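UDP-L-Rhamnose Synthase (Acanthamoeba polyphaga mimivirus, PDB 7JID) probably makes UDP-L-rhamnose as an NADP-dependent oxidoreductase of the RmlD family, and binds NADP and a UDP-sugar. Local coordinates at residues A[145-150]-A[159-164]; A[165-168]-A[173-176]; A[217-222]-A[266-271]. One frame throughout, in Å; residues are numbered along the deposited sequence.

Overall arrangement
Interaction 1 ties a helix to a central strand of the Rossmann-type sheet, whereas interactions 2 and 3 each involve a loop that leaves the sheet. Interaction 1 is buried and polar: a carboxylate from helix 138-150 is bound by residues of strand 157-162. Interaction 2, also buried, follows directly; one backbone bond, one backbone-to-serine bond and isoleucine contacts fold the loop after that strand onto helix 175-181. The two touch through Met164 and Phe175, and both border the bound UDP-sugar. Interaction 3 is only partly buried and has no hydrogen bond across it, chiefly a proline against a glutamine. Its Thr217 packs on interaction 1, whereas interactions 2 and 3 do not touch.

Interaction 1 of 3, residues A[145-150]-A[159-164]; sequences FTDRLM and NLRIRM. With AWU ([[(2~{R},3~{S},4~{R},5~{R})-5-[2,4-bis(oxidanylidene)pyrimidin-1-yl]-3,4-bis(oxidanyl)oxolan-2-yl]methoxy-oxidanyl-phosphoryl] [(2~{R},3~{R},4~{R},5~{R},6~{S})-6-methyl-3,4,5-tris(oxidanyl)oxan-2-yl] hydrogen phosphate), chain C.
In the Rossmann-type core, Asp147 on helix 138-150 joins the helix to Asn159 and Arg161 of strand 157-162, the next strand in the chain. The helix runs roughly antiparallel to the strand, as expected where a helix leads back to a parallel sheet; the axes of the two short segments pass 9.8 Å apart, and side chains from both elements bridge that gap. CG of Asp147 lies anti to the backbone N (chi1 -179°), which sends the carboxylate toward the strand. Arg161 meets it side-on with two nitrogens: NE to OD1 at 2.8 Å, and NH2 to OD2, also at 2.8 Å, in a salt bridge. Both oxygens are met on their syn side and lie close to the guanidinium plane, although the two flat groups are turned 36° against each other. Arginine suits this place because its chain, extended from CG to NE, reaches across to the helix and presents a flat edge of donors; NH1 turns to Asn215 OD1 and Thr127 O, so this buried charge is well partnered. Asn159 adds ND2 to Asp147 OD1 at 3.0 Å, from above the carboxylate plane and on the opposite face from Arg161 NE, while ND2 also bonds Thr213 OG1. With two donors and a water on OD1, the negative charge is probably stabilised. CB of Met150 lies against the Asn159 amide, at 4.0 Å from ND2. Beyond the strand the chain enters the UDP-sugar pocket, where Met164 N donates to O3' of the ligand's 6-deoxyhexose ring at 2.9 Å. Back at the carboxylate, a water closes a small ring by donating 2.8 Å bonds to Asp147 OD1 and Asn159 OD1.

Interaction 2 of 3, residues A[165-168]-A[173-176]; sequences PITI and RSFI. With AWU ([[(2~{R},3~{S},4~{R},5~{R})-5-[2,4-bis(oxidanylidene)pyrimidin-1-yl]-3,4-bis(oxidanyl)oxolan-2-yl]methoxy-oxidanyl-phosphoryl] [(2~{R},3~{R},4~{R},5~{R},6~{S})-6-methyl-3,4,5-tris(oxidanyl)oxan-2-yl] hydrogen phosphate), chain C.
Turned to chi1 176°, with OG anti to the backbone N, the Ser174 hydroxyl faces the 165-168 loop, and Phe175, at chi1 178°, throws its ring away from that loop toward the UDP-sugar. Thr167 N donates to Ser174 OG at 3.2 Å in an almost straight bond (174°). The same hydroxyl donates to a water that in turn gives a hydrogen to Thr167 O, so serine, able to accept and donate at once, serves both the N-H and the C=O of one residue. One step along, Phe175 N gives its hydrogen to Pro165 O at 3.0 Å, and a second water links that oxygen to Arg173 O. These bonds fold back the loop after strand 157-162, in the substrate-binding part of this RmlD-type fold, and Ser174 takes the N-cap position of helix 175-181. On the apolar side the two branches of Ile166 divide the work: CG1 packs on Phe175 CB at 3.8 Å, and CG2 touches Ile176 CD1 at 3.7 Å. A beta-branched residue fits because it fills both directions from one CB, while Ile281 and Val284 of helix 277-287 also pack on it. Phe175 and Pro165 belong to the UDP-sugar pocket. The phenyl ring brings CE1 to 3.7 Å from C4C of the ribose, with Met164 and His224 packed nearby, and Pro165 CD lies 3.6 Å from O2' of the 6-deoxyhexose ring. Arg173 sends its guanidinium away from the loop, where NH2 bonds Ser68 O near the bound NADP.

Interaction 3 of 3, residues A[217-222]-A[266-271]; sequences TNPGLV and KLQSLY
Pro219 and Gln268 keep their CA atoms 8.1 Å apart, and Thr217 and Leu267 theirs 8.9 Å apart, as the extended loop after strand 212-215 passes helix 265-270 at a distance that side chains must span. The main meeting is between the proline ring and the glutamine amide. Gln268 stretches out beyond CG (chi2 -179°), so that its amide lies against the CB-CG corner of the ring; Pro219 CG sits above the amide plane, 3.6 Å from CD, and Pro219 CB lies 3.7 Å from OE1. Proline fits here, its compact ring offering apolar CH2 groups and its backbone favouring the extended path. Glutamine suits this partly exposed place: its CG methylene and amide face pack on the proline while OE1 still bonds Thr264 OG1, which helps fix the group's rotation. Deeper in, Leu267 CD2 comes to 4.4 Å from Thr217 O, a loose touch, and the leucine also packs on Met198 of helix 195-207. Asn218 ties the loop to Ile194, Gln197 and Pro275. With no hydrogen bond or charge pair between the segments, their contact rests on van der Waals fit, and more specific anchoring comes from other neighbours.

Interaction 1 of 3, residues A[145-150]-A[159-164]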
loop_
_atom_site.group_PDB
_atom_site.type_symbol
_atom_site.label_atom_id
_atom_site.label_comp_id
_atom_site.label_asym_id
_atom_site.label_seq_id
_atom_site.Cartn_x
_atom_site.Cartn_y
_atom_site.Cartn_z
ATOM N N PHE A 145 -4.327 0.667 5.832
ATOM C CA PHE A 145 -3.913 -0.602 5.205
ATOM C C PHE A 145 -2.691 -1.167 5.902
ATOM O O PHE A 145 -2.608 -2.364 6.056
ATOM C CB PHE A 145 -3.713 -0.429 3.702
ATOM C CG PHE A 145 -5.035 -0.260 2.990
ATOM C CD1 PHE A 145 -5.921 -1.324 2.921
ATOM C CD2 PHE A 145 -5.449 0.974 2.516
ATOM C CE1 PHE A 145 -7.157 -1.181 2.318
ATOM C CE2 PHE A 145 -6.668 1.107 1.875
ATOM C CZ PHE A 145 -7.524 0.031 1.802
ATOM N N THR A 146 -1.708 -0.347 6.290
ATOM C CA THR A 146 -0.558 -0.906 7.043
ATOM C C THR A 146 -1.056 -1.601 8.314
ATOM O O THR A 146 -0.583 -2.720 8.658
ATOM C CB THR A 146 0.481 0.155 7.370
ATOM O OG1 THR A 146 0.737 0.754 6.097
ATOM C CG2 THR A 146 1.708 -0.451 7.995
ATOM N N ASP A 147 -2.028 -1.021 8.966
ATOM C CA ASP A 147 -2.527 -1.571 10.233
ATOM C C ASP A 147 -3.178 -2.929 9.952
ATOM O O ASP A 147 -2.926 -3.861 10.700
ATOM C CB ASP A 147 -3.536 -0.632 10.872
ATOM C CG ASP A 147 -4.034 -1.169 12.197
ATOM O OD1 ASP A 147 -3.424 -0.817 13.213
ATOM O OD2 ASP A 147 -5.111 -1.811 12.200
ATOM N N ARG A 148 -3.984 -3.020 8.910
ATOM C CA ARG A 148 -4.620 -4.300 8.556
ATOM C C ARG A 148 -3.516 -5.309 8.230
ATOM O O ARG A 148 -3.611 -6.469 8.668
ATOM C CB ARG A 148 -5.551 -4.072 7.375
ATOM C CG ARG A 148 -6.702 -3.146 7.720
ATOM C CD ARG A 148 -7.645 -2.958 6.570
ATOM N NE ARG A 148 -8.448 -4.160 6.386
ATOM C CZ ARG A 148 -9.384 -4.250 5.460
ATOM N NH1 ARG A 148 -9.615 -3.237 4.649
ATOM N NH2 ARG A 148 -10.090 -5.364 5.339
ATOM N N LEU A 149 -2.522 -4.913 7.434
ATOM C CA LEU A 149 -1.480 -5.863 6.986
ATOM C C LEU A 149 -0.717 -6.382 8.195
ATOM O O LEU A 149 -0.320 -7.584 8.222
ATOM C CB LEU A 149 -0.550 -5.201 5.963
ATOM C CG LEU A 149 -1.197 -4.996 4.599
ATOM C CD1 LEU A 149 -0.421 -3.979 3.776
ATOM C CD2 LEU A 149 -1.288 -6.325 3.871
ATOM N N MET A 150 -0.594 -5.573 9.239
ATOM C CA MET A 150 0.161 -6.008 10.451
ATOM C C MET A 150 -0.576 -7.134 11.180
ATOM O O MET A 150 0.099 -7.911 11.886
ATOM C CB MET A 150 0.456 -4.856 11.403
ATOM C CG MET A 150 1.474 -3.893 10.862
ATOM S SD MET A 150 3.123 -4.657 10.616
ATOM C CE MET A 150 3.987 -3.269 9.868
ATOM N N ASN A 159 2.083 -4.203 17.094
ATOM C CA ASN A 159 1.528 -3.058 16.336
ATOM C C ASN A 159 0.863 -2.101 17.332
ATOM O O ASN A 159 -0.250 -2.363 17.758
ATOM C CB ASN A 159 0.653 -3.581 15.211
ATOM C CG ASN A 159 -0.201 -2.498 14.596
ATOM O OD1 ASN A 159 0.308 -1.410 14.351
ATOM N ND2 ASN A 159 -1.431 -2.845 14.280
ATOM N N LEU A 160 1.507 -0.996 17.628
ATOM C CA LEU A 160 1.001 -0.052 18.652
ATOM C C LEU A 160 0.345 1.150 17.954
ATOM O O LEU A 160 0.985 1.809 17.119
ATOM C CB LEU A 160 2.113 0.432 19.584
ATOM C CG LEU A 160 2.774 -0.685 20.390
ATOM C CD1 LEU A 160 3.852 -0.115 21.272
ATOM C CD2 LEU A 160 1.753 -1.515 21.166
ATOM N N ARG A 161 -0.945 1.346 18.189
ATOM C CA ARG A 161 -1.657 2.517 17.633
ATOM C C ARG A 161 -1.621 3.723 18.572
ATOM O O ARG A 161 -2.399 3.824 19.550
ATOM C CB ARG A 161 -3.093 2.076 17.347
ATOM C CG ARG A 161 -3.259 0.986 16.313
ATOM C CD ARG A 161 -4.745 0.789 16.181
ATOM N NE ARG A 161 -5.175 -0.269 15.321
ATOM C CZ ARG A 161 -6.326 -0.923 15.439
ATOM N NH1 ARG A 161 -7.105 -0.712 16.491
ATOM N NH2 ARG A 161 -6.643 -1.821 14.521
ATOM N N ILE A 162 -0.675 4.649 18.348
ATOM C CA ILE A 162 -0.647 5.924 19.111
ATOM C C ILE A 162 -1.495 6.943 18.342
ATOM O O ILE A 162 -1.693 6.773 17.127
ATOM C CB ILE A 162 0.778 6.425 19.373
ATOM C CG1 ILE A 162 1.540 6.655 18.065
ATOM C CG2 ILE A 162 1.483 5.473 20.330
ATOM C CD1 ILE A 162 2.699 7.618 18.248
ATOM N N ARG A 163 -1.898 7.968 19.042
ATOM C CA ARG A 163 -2.521 9.135 18.389
ATOM C C ARG A 163 -2.017 10.411 19.010
ATOM O O ARG A 163 -1.849 10.465 20.247
ATOM C CB ARG A 163 -4.035 9.097 18.519
ATOM C CG ARG A 163 -4.661 7.869 17.902
ATOM C CD ARG A 163 -6.185 7.925 17.895
ATOM N NE ARG A 163 -6.670 8.932 16.956
ATOM C CZ ARG A 163 -7.483 9.958 17.208
ATOM N NH1 ARG A 163 -7.782 10.313 18.437
ATOM N NH2 ARG A 163 -7.896 10.717 16.222
ATOM N N MET A 164 -1.963 11.468 18.214
ATOM C CA MET A 164 -1.763 12.850 18.729
ATOM C C MET A 164 -0.746 12.848 19.870
ATOM O O MET A 164 -0.983 13.346 20.993
ATOM C CB MET A 164 -3.092 13.409 19.225
ATOM C CG MET A 164 -4.108 13.387 18.087
ATOM S SD MET A 164 -5.758 13.808 18.602
ATOM C CE MET A 164 -6.536 14.053 17.009
HETATM P PA AWU C . -1.947 18.505 12.779
HETATM O O1A AWU C . -2.373 18.805 11.392
HETATM O O2A AWU C . -0.940 19.430 13.440
HETATM O O3A AWU C . -1.183 17.090 13.045
HETATM P PB AWU C . -1.289 15.721 12.132
HETATM O O1B AWU C . -2.731 15.249 11.826
HETATM O O2B AWU C . -0.286 15.852 10.964
HETATM O O3B AWU C . -0.730 14.709 13.238
HETATM C "C5'" AWU C . 0.544 11.340 12.831
HETATM O "O5'" AWU C . 0.458 12.733 13.066
HETATM C "C4'" AWU C . -0.098 10.589 13.984
HETATM O "O4'" AWU C . -0.193 9.173 13.713
HETATM C "C3'" AWU C . -1.479 11.121 14.193
HETATM O "O3'" AWU C . -1.942 10.635 15.425
HETATM C "C2'" AWU C . -1.524 12.640 14.320
HETATM C "C1'" AWU C . -0.767 13.304 13.257
HETATM N N1 AWU C . -5.738 21.720 14.279
HETATM C C2 AWU C . -6.404 22.857 14.701
HETATM O O2 AWU C . -7.082 22.830 15.748
HETATM N N3 AWU C . -6.187 24.029 14.023
HETATM C C4 AWU C . -5.464 24.070 12.872
HETATM O O4 AWU C . -5.291 25.216 12.312
HETATM C C5 AWU C . -4.777 22.928 12.459
HETATM C C6 AWU C . -5.002 21.719 13.109
HETATM C C1C AWU C . -5.924 20.427 14.997
HETATM C C2C AWU C . -6.258 19.206 14.140
HETATM C C3C AWU C . -5.679 18.052 14.998
HETATM C C4C AWU C . -4.510 18.724 15.642
HETATM C C5C AWU C . -3.152 18.318 15.111
HETATM C "C6'" AWU C . 2.041 11.062 12.710
HETATM O "O2'" AWU C . -0.837 12.992 15.503
HETATM O O2C AWU C . -7.655 19.110 14.017
HETATM O O3C AWU C . -6.570 17.705 16.043
HETATM O O4C AWU C . -4.611 20.124 15.420
HETATM O O5C AWU C . -3.228 18.433 13.671
HETATM O O HOH W 1 -1.150 0.743 13.226
#

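Interaction 2 of 3, residues A[165-168]-A[173-176]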
loop_
_atom_site.group_PDB
_atom_site.type_symbol
_atom_site.label_atom_id
_atom_site.label_comp_id
_atom_site.label_asym_id
_atom_site.label_seq_id
_atom_site.Cartn_x
_atom_site.Cartn_y
_atom_site.Cartn_z
ATOM N N PRO A 165 0.472 12.302 19.629
ATOM C CA PRO A 165 1.424 12.156 20.714
ATOM C C PRO A 165 1.863 13.477 21.356
ATOM O O PRO A 165 2.020 14.488 20.657
ATOM C CB PRO A 165 2.646 11.499 20.074
ATOM C CG PRO A 165 2.455 11.650 18.597
ATOM C CD PRO A 165 0.945 11.719 18.367
ATOM N N ILE A 166 1.981 13.457 22.692
ATOM C CA ILE A 166 2.298 14.623 23.562
ATOM C C ILE A 166 3.573 14.329 24.357
ATOM O O ILE A 166 3.733 13.192 24.787
ATOM C CB ILE A 166 1.129 14.889 24.508
ATOM C CG1 ILE A 166 -0.122 15.385 23.770
ATOM C CG2 ILE A 166 1.514 15.854 25.627
ATOM C CD1 ILE A 166 -1.382 15.171 24.551
ATOM N N THR A 167 4.466 15.294 24.440
ATOM C CA THR A 167 5.594 15.251 25.396
ATOM C C THR A 167 5.533 16.464 26.312
ATOM O O THR A 167 4.985 17.510 25.891
ATOM C CB THR A 167 6.932 15.164 24.653
ATOM O OG1 THR A 167 7.009 16.261 23.732
ATOM C CG2 THR A 167 7.106 13.822 23.970
ATOM N N ILE A 168 6.087 16.320 27.508
ATOM C CA ILE A 168 6.277 17.431 28.479
ATOM C C ILE A 168 7.186 18.459 27.810
ATOM O O ILE A 168 6.825 19.638 27.769
ATOM C CB ILE A 168 6.867 16.908 29.799
ATOM C CG1 ILE A 168 5.935 15.914 30.493
ATOM C CG2 ILE A 168 7.264 18.086 30.678
ATOM C CD1 ILE A 168 6.645 14.972 31.468
ATOM N N ARG A 173 6.730 18.578 16.779
ATOM C CA ARG A 173 5.929 17.353 16.543
ATOM C C ARG A 173 4.873 17.132 17.650
ATOM O O ARG A 173 3.892 16.383 17.393
ATOM C CB ARG A 173 6.854 16.132 16.454
ATOM C CG ARG A 173 7.856 16.123 15.297
ATOM C CD ARG A 173 7.299 15.680 13.943
ATOM N NE ARG A 173 6.600 16.762 13.248
ATOM C CZ ARG A 173 7.186 17.816 12.677
ATOM N NH1 ARG A 173 8.502 17.950 12.709
ATOM N NH2 ARG A 173 6.460 18.738 12.057
ATOM N N SER A 174 5.070 17.698 18.844
ATOM C CA SER A 174 4.221 17.455 20.033
ATOM C C SER A 174 2.859 18.136 19.875
ATOM O O SER A 174 2.780 19.312 19.516
ATOM C CB SER A 174 4.876 17.888 21.299
ATOM O OG SER A 174 3.999 17.729 22.393
ATOM N N PHE A 175 1.784 17.397 20.115
ATOM C CA PHE A 175 0.402 17.901 19.889
ATOM C C PHE A 175 0.196 19.229 20.629
ATOM O O PHE A 175 -0.425 20.125 20.061
ATOM C CB PHE A 175 -0.599 16.833 20.333
ATOM C CG PHE A 175 -2.045 17.204 20.215
ATOM C CD1 PHE A 175 -2.745 16.904 19.055
ATOM C CD2 PHE A 175 -2.701 17.798 21.286
ATOM C CE1 PHE A 175 -4.099 17.198 18.993
ATOM C CE2 PHE A 175 -4.050 18.144 21.192
ATOM C CZ PHE A 175 -4.731 17.834 20.046
ATOM N N ILE A 176 0.619 19.345 21.886
ATOM C CA ILE A 176 0.392 20.573 22.694
ATOM C C ILE A 176 1.173 21.721 22.052
ATOM O O ILE A 176 0.567 22.810 21.865
ATOM C CB ILE A 176 0.755 20.369 24.167
ATOM C CG1 ILE A 176 -0.185 19.349 24.813
ATOM C CG2 ILE A 176 0.775 21.700 24.898
ATOM C CD1 ILE A 176 -0.025 19.186 26.311
HETATM P PA AWU C . -1.947 18.505 12.779
HETATM O O1A AWU C . -2.373 18.805 11.392
HETATM O O2A AWU C . -0.940 19.430 13.440
HETATM O O3A AWU C . -1.183 17.090 13.045
HETATM P PB AWU C . -1.289 15.721 12.132
HETATM O O1B AWU C . -2.731 15.249 11.826
HETATM O O2B AWU C . -0.286 15.852 10.964
HETATM O O3B AWU C . -0.730 14.709 13.238
HETATM C "C5'" AWU C . 0.544 11.340 12.831
HETATM O "O5'" AWU C . 0.458 12.733 13.066
HETATM C "C4'" AWU C . -0.098 10.589 13.984
HETATM O "O4'" AWU C . -0.193 9.173 13.713
HETATM C "C3'" AWU C . -1.479 11.121 14.193
HETATM O "O3'" AWU C . -1.942 10.635 15.425
HETATM C "C2'" AWU C . -1.524 12.640 14.320
HETATM C "C1'" AWU C . -0.767 13.304 13.257
HETATM N N1 AWU C . -5.738 21.720 14.279
HETATM C C2 AWU C . -6.404 22.857 14.701
HETATM O O2 AWU C . -7.082 22.830 15.748
HETATM N N3 AWU C . -6.187 24.029 14.023
HETATM C C4 AWU C . -5.464 24.070 12.872
HETATM O O4 AWU C . -5.291 25.216 12.312
HETATM C C5 AWU C . -4.777 22.928 12.459
HETATM C C6 AWU C . -5.002 21.719 13.109
HETATM C C1C AWU C . -5.924 20.427 14.997
HETATM C C2C AWU C . -6.258 19.206 14.140
HETATM C C3C AWU C . -5.679 18.052 14.998
HETATM C C4C AWU C . -4.510 18.724 15.642
HETATM C C5C AWU C . -3.152 18.318 15.111
HETATM C "C6'" AWU C . 2.041 11.062 12.710
HETATM O "O2'" AWU C . -0.837 12.992 15.503
HETATM O O2C AWU C . -7.655 19.110 14.017
HETATM O O3C AWU C . -6.570 17.705 16.043
HETATM O O4C AWU C . -4.611 20.124 15.420
HETATM O O5C AWU C . -3.228 18.433 13.671
HETATM O O HOH W 2 1.694 14.970 17.838
HETATM O O HOH W 3 4.254 19.685 24.106
#

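Interaction 3 of 3, residues A[217-222]-A[266-271]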
loop_
_atom_site.group_PDB
_atom_site.type_symbol
_atom_site.label_atom_id
_atom_site.label_comp_id
_atom_site.label_asym_id
_atom_site.label_seq_id
_atom_site.Cartn_x
_atom_site.Cartn_y
_atom_site.Cartn_z
ATOM N N THR A 217 -3.164 4.561 23.404
ATOM C CA THR A 217 -3.482 5.902 23.930
ATOM C C THR A 217 -3.774 5.803 25.434
ATOM O O THR A 217 -4.178 4.726 25.921
ATOM C CB THR A 217 -4.669 6.496 23.171
ATOM O OG1 THR A 217 -5.688 5.501 23.195
ATOM C CG2 THR A 217 -4.325 6.873 21.742
ATOM N N ASN A 218 -3.631 6.903 26.167
ATOM C CA ASN A 218 -4.064 6.963 27.584
ATOM C C ASN A 218 -5.568 6.736 27.603
ATOM O O ASN A 218 -6.279 7.138 26.664
ATOM C CB ASN A 218 -3.758 8.297 28.251
ATOM C CG ASN A 218 -2.286 8.616 28.461
ATOM O OD1 ASN A 218 -1.536 8.846 27.511
ATOM N ND2 ASN A 218 -1.886 8.604 29.729
ATOM N N PRO A 219 -6.076 6.019 28.609
ATOM C CA PRO A 219 -7.519 5.799 28.675
ATOM C C PRO A 219 -8.318 7.110 28.619
ATOM O O PRO A 219 -7.900 8.109 29.244
ATOM C CB PRO A 219 -7.705 5.055 29.981
ATOM C CG PRO A 219 -6.435 4.268 30.091
ATOM C CD PRO A 219 -5.324 5.215 29.601
ATOM N N GLY A 220 -9.440 7.076 27.899
ATOM C CA GLY A 220 -10.393 8.189 27.877
ATOM C C GLY A 220 -10.088 9.247 26.830
ATOM O O GLY A 220 -9.242 9.067 25.933
ATOM N N LEU A 221 -10.908 10.289 26.857
ATOM C CA LEU A 221 -10.939 11.379 25.867
ATOM C C LEU A 221 -10.593 12.709 26.482
ATOM O O LEU A 221 -10.996 12.978 27.632
ATOM C CB LEU A 221 -12.362 11.440 25.302
ATOM C CG LEU A 221 -12.814 10.262 24.455
ATOM C CD1 LEU A 221 -14.302 10.415 24.121
ATOM C CD2 LEU A 221 -11.943 10.114 23.198
ATOM N N VAL A 222 -9.894 13.532 25.728
ATOM C CA VAL A 222 -9.627 14.932 26.079
ATOM C C VAL A 222 -9.815 15.753 24.820
ATOM O O VAL A 222 -9.542 15.282 23.702
ATOM C CB VAL A 222 -8.228 15.116 26.687
ATOM C CG1 VAL A 222 -7.127 14.898 25.647
ATOM C CG2 VAL A 222 -8.138 16.441 27.418
ATOM N N LYS A 266 -7.773 -3.650 26.197
ATOM C CA LYS A 266 -6.720 -4.662 25.990
ATOM C C LYS A 266 -5.436 -4.206 26.691
ATOM O O LYS A 266 -4.843 -5.009 27.406
ATOM C CB LYS A 266 -6.486 -4.939 24.509
ATOM C CG LYS A 266 -5.522 -6.095 24.262
ATOM C CD LYS A 266 -5.269 -6.290 22.803
ATOM C CE LYS A 266 -4.373 -7.475 22.517
ATOM N NZ LYS A 266 -4.146 -7.691 21.075
ATOM N N LEU A 267 -4.980 -2.968 26.463
ATOM C CA LEU A 267 -3.758 -2.445 27.100
ATOM C C LEU A 267 -3.998 -2.411 28.615
ATOM O O LEU A 267 -3.052 -2.700 29.357
ATOM C CB LEU A 267 -3.440 -1.044 26.583
ATOM C CG LEU A 267 -2.121 -0.471 27.101
ATOM C CD1 LEU A 267 -0.932 -1.306 26.647
ATOM C CD2 LEU A 267 -1.999 0.970 26.686
ATOM N N GLN A 268 -5.178 -1.951 29.057
ATOM C CA GLN A 268 -5.456 -1.791 30.516
ATOM C C GLN A 268 -5.379 -3.143 31.237
ATOM O O GLN A 268 -5.071 -3.109 32.445
ATOM C CB GLN A 268 -6.788 -1.082 30.721
ATOM C CG GLN A 268 -6.719 0.396 30.353
ATOM C CD GLN A 268 -8.048 1.078 30.587
ATOM O OE1 GLN A 268 -8.766 1.503 29.662
ATOM N NE2 GLN A 268 -8.388 1.180 31.862
ATOM N N SER A 269 -5.661 -4.252 30.542
ATOM C CA SER A 269 -5.599 -5.629 31.105
ATOM C C SER A 269 -4.161 -5.944 31.499
ATOM O O SER A 269 -3.977 -6.748 32.430
ATOM C CB SER A 269 -6.141 -6.663 30.180
ATOM O OG SER A 269 -5.292 -6.856 29.033
ATOM N N LEU A 270 -3.183 -5.320 30.845
ATOM C CA LEU A 270 -1.743 -5.598 31.093
ATOM C C LEU A 270 -1.114 -4.480 31.909
ATOM O O LEU A 270 -0.138 -4.749 32.641
ATOM C CB LEU A 270 -1.034 -5.785 29.744
ATOM C CG LEU A 270 -1.506 -6.940 28.881
ATOM C CD1 LEU A 270 -0.611 -7.058 27.630
ATOM C CD2 LEU A 270 -1.544 -8.263 29.654
ATOM N N TYR A 271 -1.584 -3.248 31.747
ATOM C CA TYR A 271 -0.952 -2.052 32.335
ATOM C C TYR A 271 -2.062 -1.219 32.937
ATOM O O TYR A 271 -2.480 -0.228 32.348
ATOM C CB TYR A 271 -0.144 -1.310 31.274
ATOM C CG TYR A 271 1.000 -2.138 30.774
ATOM C CD1 TYR A 271 2.183 -2.228 31.484
ATOM C CD2 TYR A 271 0.897 -2.831 29.579
ATOM C CE1 TYR A 271 3.237 -2.983 31.011
ATOM C CE2 TYR A 271 1.932 -3.625 29.110
ATOM C CZ TYR A 271 3.100 -3.712 29.836
ATOM O OH TYR A 271 4.135 -4.459 29.333
#